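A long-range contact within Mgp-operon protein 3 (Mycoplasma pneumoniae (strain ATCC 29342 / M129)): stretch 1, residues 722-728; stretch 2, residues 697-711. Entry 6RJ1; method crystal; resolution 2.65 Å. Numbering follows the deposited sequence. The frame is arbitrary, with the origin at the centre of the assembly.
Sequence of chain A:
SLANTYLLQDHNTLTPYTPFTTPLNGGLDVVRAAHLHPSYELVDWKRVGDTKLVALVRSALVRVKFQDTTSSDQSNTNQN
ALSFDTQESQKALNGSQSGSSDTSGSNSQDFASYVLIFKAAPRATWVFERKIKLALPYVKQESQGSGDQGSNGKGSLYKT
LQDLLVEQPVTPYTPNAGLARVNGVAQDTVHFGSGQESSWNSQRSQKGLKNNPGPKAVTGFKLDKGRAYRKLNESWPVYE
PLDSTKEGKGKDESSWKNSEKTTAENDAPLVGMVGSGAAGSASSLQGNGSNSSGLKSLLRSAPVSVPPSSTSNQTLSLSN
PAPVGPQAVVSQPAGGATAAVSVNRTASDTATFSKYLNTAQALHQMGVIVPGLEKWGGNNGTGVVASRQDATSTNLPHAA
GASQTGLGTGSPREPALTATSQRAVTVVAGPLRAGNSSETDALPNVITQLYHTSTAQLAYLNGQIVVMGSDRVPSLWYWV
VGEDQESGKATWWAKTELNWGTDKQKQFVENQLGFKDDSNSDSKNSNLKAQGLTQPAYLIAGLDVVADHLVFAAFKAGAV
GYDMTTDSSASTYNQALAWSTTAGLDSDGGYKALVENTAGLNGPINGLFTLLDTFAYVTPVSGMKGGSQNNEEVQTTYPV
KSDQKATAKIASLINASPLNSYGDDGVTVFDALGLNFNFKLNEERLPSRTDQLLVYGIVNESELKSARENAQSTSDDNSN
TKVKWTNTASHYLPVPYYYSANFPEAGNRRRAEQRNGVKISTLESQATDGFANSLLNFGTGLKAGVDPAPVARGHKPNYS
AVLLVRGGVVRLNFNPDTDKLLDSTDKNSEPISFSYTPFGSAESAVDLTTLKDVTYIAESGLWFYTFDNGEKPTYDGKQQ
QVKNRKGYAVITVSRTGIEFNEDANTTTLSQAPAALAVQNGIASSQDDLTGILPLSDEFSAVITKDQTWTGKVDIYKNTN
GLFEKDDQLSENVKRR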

# COMPACT_ATOMS: atom_id res chain seq x y z
N LYS A 722 12.90 -18.32 3.73
CA LYS A 722 11.74 -17.45 3.87
C LYS A 722 11.25 -17.34 5.32
O LYS A 722 11.38 -18.28 6.09
CB LYS A 722 10.61 -17.98 2.97
CG LYS A 722 10.02 -16.97 1.99
CD LYS A 722 10.81 -16.87 0.68
CE LYS A 722 9.92 -16.79 -0.53
NZ LYS A 722 9.40 -18.13 -0.91
N VAL A 723 10.66 -16.18 5.66
CA VAL A 723 10.05 -15.88 6.96
C VAL A 723 8.59 -16.29 6.77
O VAL A 723 7.99 -15.96 5.74
CB VAL A 723 10.16 -14.36 7.32
CG1 VAL A 723 9.69 -14.10 8.75
CG2 VAL A 723 11.56 -13.83 7.12
N LYS A 724 8.02 -17.02 7.72
CA LYS A 724 6.63 -17.46 7.62
C LYS A 724 5.72 -16.85 8.68
O LYS A 724 5.85 -17.17 9.87
CB LYS A 724 6.53 -19.00 7.60
CG LYS A 724 6.87 -19.63 6.25
CD LYS A 724 6.51 -21.11 6.23
CE LYS A 724 7.10 -21.83 5.04
NZ LYS A 724 6.78 -23.28 5.07
N TRP A 725 4.81 -15.97 8.25
CA TRP A 725 3.80 -15.33 9.09
C TRP A 725 2.48 -15.99 8.69
O TRP A 725 1.91 -15.67 7.65
CB TRP A 725 3.77 -13.79 8.87
CG TRP A 725 5.00 -13.04 9.32
CD1 TRP A 725 6.12 -13.55 9.91
CD2 TRP A 725 5.21 -11.62 9.23
NE1 TRP A 725 7.02 -12.54 10.18
CE2 TRP A 725 6.48 -11.34 9.78
CE3 TRP A 725 4.44 -10.54 8.74
CZ2 TRP A 725 7.01 -10.05 9.84
CZ3 TRP A 725 4.96 -9.27 8.79
CH2 TRP A 725 6.23 -9.02 9.35
N THR A 726 2.07 -17.00 9.46
CA THR A 726 0.89 -17.82 9.16
C THR A 726 -0.44 -17.23 9.66
O THR A 726 -1.50 -17.61 9.15
CB THR A 726 1.10 -19.25 9.66
OG1 THR A 726 1.56 -19.21 11.00
CG2 THR A 726 2.09 -20.03 8.80
N ASN A 727 -0.41 -16.31 10.64
CA ASN A 727 -1.64 -15.71 11.17
C ASN A 727 -1.97 -14.40 10.46
O ASN A 727 -2.14 -13.35 11.08
CB ASN A 727 -1.60 -15.59 12.69
CG ASN A 727 -1.66 -16.94 13.33
OD1 ASN A 727 -2.68 -17.63 13.27
ND2 ASN A 727 -0.56 -17.36 13.93
N THR A 728 -2.06 -14.48 9.13
CA THR A 728 -2.39 -13.37 8.25
C THR A 728 -3.47 -13.83 7.28
O THR A 728 -3.76 -15.03 7.19
CB THR A 728 -1.13 -12.86 7.50
OG1 THR A 728 -0.53 -13.93 6.79
CG2 THR A 728 -0.10 -12.20 8.42
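Stretch 2 (697-711) GIVNESELKSARENA

How does stretch 2 run over stretch 1? It enters as the last part of a strand that began earlier in the chain, and it is a helix from Glu 701 onward. The helix lies over strand 723-725 nearly antiparallel, with a signed crossing angle of -158° and a closest approach of the axes of 8.0 Å. The register follows this direction: Val 723 lies by Ala 707, Trp 725 by Glu 703, Asn 727 by Ile 698 and Thr 728 by Gly 697. Thr 728 CA and Gly 697 CA lie 3.9 Å apart in an antiparallel, non-hydrogen-bonded bridge. Gly 697 has no side chain, and a CB there would fall 2.2 Å from Thr 728 CG2, so the close approach depends on its absence.

Which hydrogen bonds join the stretches directly? The backbone gives one, from Ile 698 N to Asn 727 O at 3.0 Å. Glu 703 takes part in the other two. Glu 703 O accepts from Trp 725 NE1 at 3.2 Å, while Glu 703 OE2 accepts a weak bond from Thr 726 N at 3.3 Å. Glu 703 thus meets the neighbouring stretch with both backbone and side chain.

What holds Glu 703 in place, and how does water help? The start of the helix is capped by Asn 700, whose OD1 accepts from Glu 703 N at 3.0 Å; in return, Asn 700 N donates to Glu 703 OE1, also at 3.0 Å. Two waters then link the carboxylate to Ile 698 and to Asn 727, in the loop of stretch 1. Water 1 donates to Ile 698 O (2.9 Å) and Glu 703 OE2 (2.8 Å) and accepts from Asn 727 N (2.9 Å). Water 2 donates to Ile 698 O (2.8 Å) and Glu 703 OE1 (2.7 Å), and accepts a weak bond from Asn 727 ND2 (3.2 Å).

Where do apolar groups pack? Val 723 points toward the helix, its CG1 lying 4.1 Å from Ala 707 CB and its CG2 3.6 Å from Asn 710 CB. The CA-to-CB bond of Trp 725 points sideways, yet its indole comes close to stretch 2. Val 699 CG2 sits over one face of the ring, 4.3 Å from the centroid of the five-membered ring of Trp 725 in a CH-pi contact. At the ring edge, Trp 725 CZ2 approaches Ala 707 CB at 4.3 Å, so the indole that donates to the helix backbone also packs against apolar side chains.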

# COMPACT_ATOMS: atom_id res chain seq x y z
N GLY A 697 -2.95 -8.98 9.39
CA GLY A 697 -2.58 -10.07 10.28
C GLY A 697 -2.02 -9.66 11.62
O GLY A 697 -1.76 -8.48 11.88
N ILE A 698 -1.86 -10.67 12.48
CA ILE A 698 -1.28 -10.60 13.82
C ILE A 698 0.03 -11.41 13.79
O ILE A 698 0.06 -12.50 13.21
CB ILE A 698 -2.29 -11.05 14.93
CG1 ILE A 698 -1.73 -10.75 16.34
CG2 ILE A 698 -2.76 -12.54 14.77
CD1 ILE A 698 -2.75 -10.85 17.46
N VAL A 699 1.11 -10.85 14.35
CA VAL A 699 2.42 -11.49 14.34
C VAL A 699 3.04 -11.46 15.75
O VAL A 699 3.04 -10.42 16.41
CB VAL A 699 3.34 -10.95 13.20
CG1 VAL A 699 2.90 -9.58 12.68
CG2 VAL A 699 4.82 -10.96 13.56
N ASN A 700 3.51 -12.64 16.22
CA ASN A 700 4.14 -12.83 17.53
C ASN A 700 5.65 -12.61 17.51
O ASN A 700 6.25 -12.54 16.43
CB ASN A 700 3.80 -14.22 18.09
CG ASN A 700 4.23 -15.37 17.23
OD1 ASN A 700 5.41 -15.63 17.01
ND2 ASN A 700 3.26 -16.10 16.72
N GLU A 701 6.27 -12.54 18.72
CA GLU A 701 7.71 -12.32 18.93
C GLU A 701 8.61 -13.29 18.18
O GLU A 701 9.64 -12.85 17.65
CB GLU A 701 8.07 -12.31 20.42
CG GLU A 701 7.74 -10.99 21.12
CD GLU A 701 8.79 -10.48 22.09
OE1 GLU A 701 9.08 -11.19 23.09
OE2 GLU A 701 9.31 -9.37 21.87
N SER A 702 8.26 -14.60 18.12
CA SER A 702 9.07 -15.59 17.41
C SER A 702 9.02 -15.37 15.89
O SER A 702 10.03 -15.56 15.22
CB SER A 702 8.68 -17.01 17.80
OG SER A 702 7.57 -17.52 17.07
N GLU A 703 7.86 -14.93 15.36
CA GLU A 703 7.69 -14.61 13.95
C GLU A 703 8.50 -13.36 13.60
O GLU A 703 9.12 -13.29 12.54
CB GLU A 703 6.21 -14.42 13.59
CG GLU A 703 5.40 -15.71 13.57
CD GLU A 703 3.90 -15.54 13.36
OE1 GLU A 703 3.27 -14.80 14.14
OE2 GLU A 703 3.36 -16.16 12.41
N LEU A 704 8.54 -12.39 14.53
CA LEU A 704 9.31 -11.16 14.40
C LEU A 704 10.81 -11.45 14.50
O LEU A 704 11.59 -10.86 13.76
CB LEU A 704 8.90 -10.12 15.46
CG LEU A 704 7.59 -9.39 15.22
CD1 LEU A 704 7.15 -8.64 16.46
CD2 LEU A 704 7.66 -8.44 14.03
N LYS A 705 11.20 -12.39 15.39
CA LYS A 705 12.59 -12.80 15.60
C LYS A 705 13.15 -13.48 14.35
O LYS A 705 14.33 -13.30 14.06
CB LYS A 705 12.71 -13.73 16.80
CG LYS A 705 14.11 -13.79 17.40
CD LYS A 705 14.13 -14.70 18.59
CE LYS A 705 15.54 -14.92 19.09
NZ LYS A 705 15.58 -15.56 20.44
N SER A 706 12.30 -14.23 13.61
CA SER A 706 12.68 -14.89 12.37
C SER A 706 12.99 -13.87 11.29
O SER A 706 13.93 -14.08 10.53
CB SER A 706 11.58 -15.84 11.90
OG SER A 706 11.45 -16.91 12.83
N ALA A 707 12.23 -12.75 11.26
CA ALA A 707 12.43 -11.66 10.32
C ALA A 707 13.74 -10.92 10.60
O ALA A 707 14.43 -10.54 9.65
CB ALA A 707 11.25 -10.70 10.37
N ARG A 708 14.11 -10.76 11.89
CA ARG A 708 15.36 -10.12 12.30
C ARG A 708 16.54 -11.02 11.93
O ARG A 708 17.53 -10.53 11.38
CB ARG A 708 15.36 -9.79 13.81
CG ARG A 708 16.73 -9.43 14.38
CD ARG A 708 16.71 -8.28 15.35
NE ARG A 708 16.30 -8.68 16.69
CZ ARG A 708 17.00 -8.42 17.79
NH1 ARG A 708 18.15 -7.77 17.71
NH2 ARG A 708 16.55 -8.81 18.97
N GLU A 709 16.42 -12.34 12.20
CA GLU A 709 17.43 -13.35 11.90
C GLU A 709 17.65 -13.47 10.39
O GLU A 709 18.80 -13.50 9.95
CB GLU A 709 17.07 -14.70 12.53
CG GLU A 709 17.34 -14.76 14.02
CD GLU A 709 16.79 -15.95 14.80
OE1 GLU A 709 16.10 -16.80 14.20
OE2 GLU A 709 17.04 -16.01 16.03
N ASN A 710 16.55 -13.48 9.61
CA ASN A 710 16.58 -13.53 8.14
C ASN A 710 17.28 -12.29 7.56
O ASN A 710 17.97 -12.41 6.55
CB ASN A 710 15.16 -13.66 7.59
CG ASN A 710 15.04 -13.65 6.09
OD1 ASN A 710 15.18 -14.67 5.42
ND2 ASN A 710 14.73 -12.52 5.53
N ALA A 711 17.11 -11.12 8.20
CA ALA A 711 17.74 -9.86 7.77
C ALA A 711 19.25 -9.85 8.06
O ALA A 711 20.03 -9.35 7.25
CB ALA A 711 17.07 -8.69 8.47
O HOH W 1 1.52 -14.30 11.55
O HOH W 2 0.70 -14.64 14.95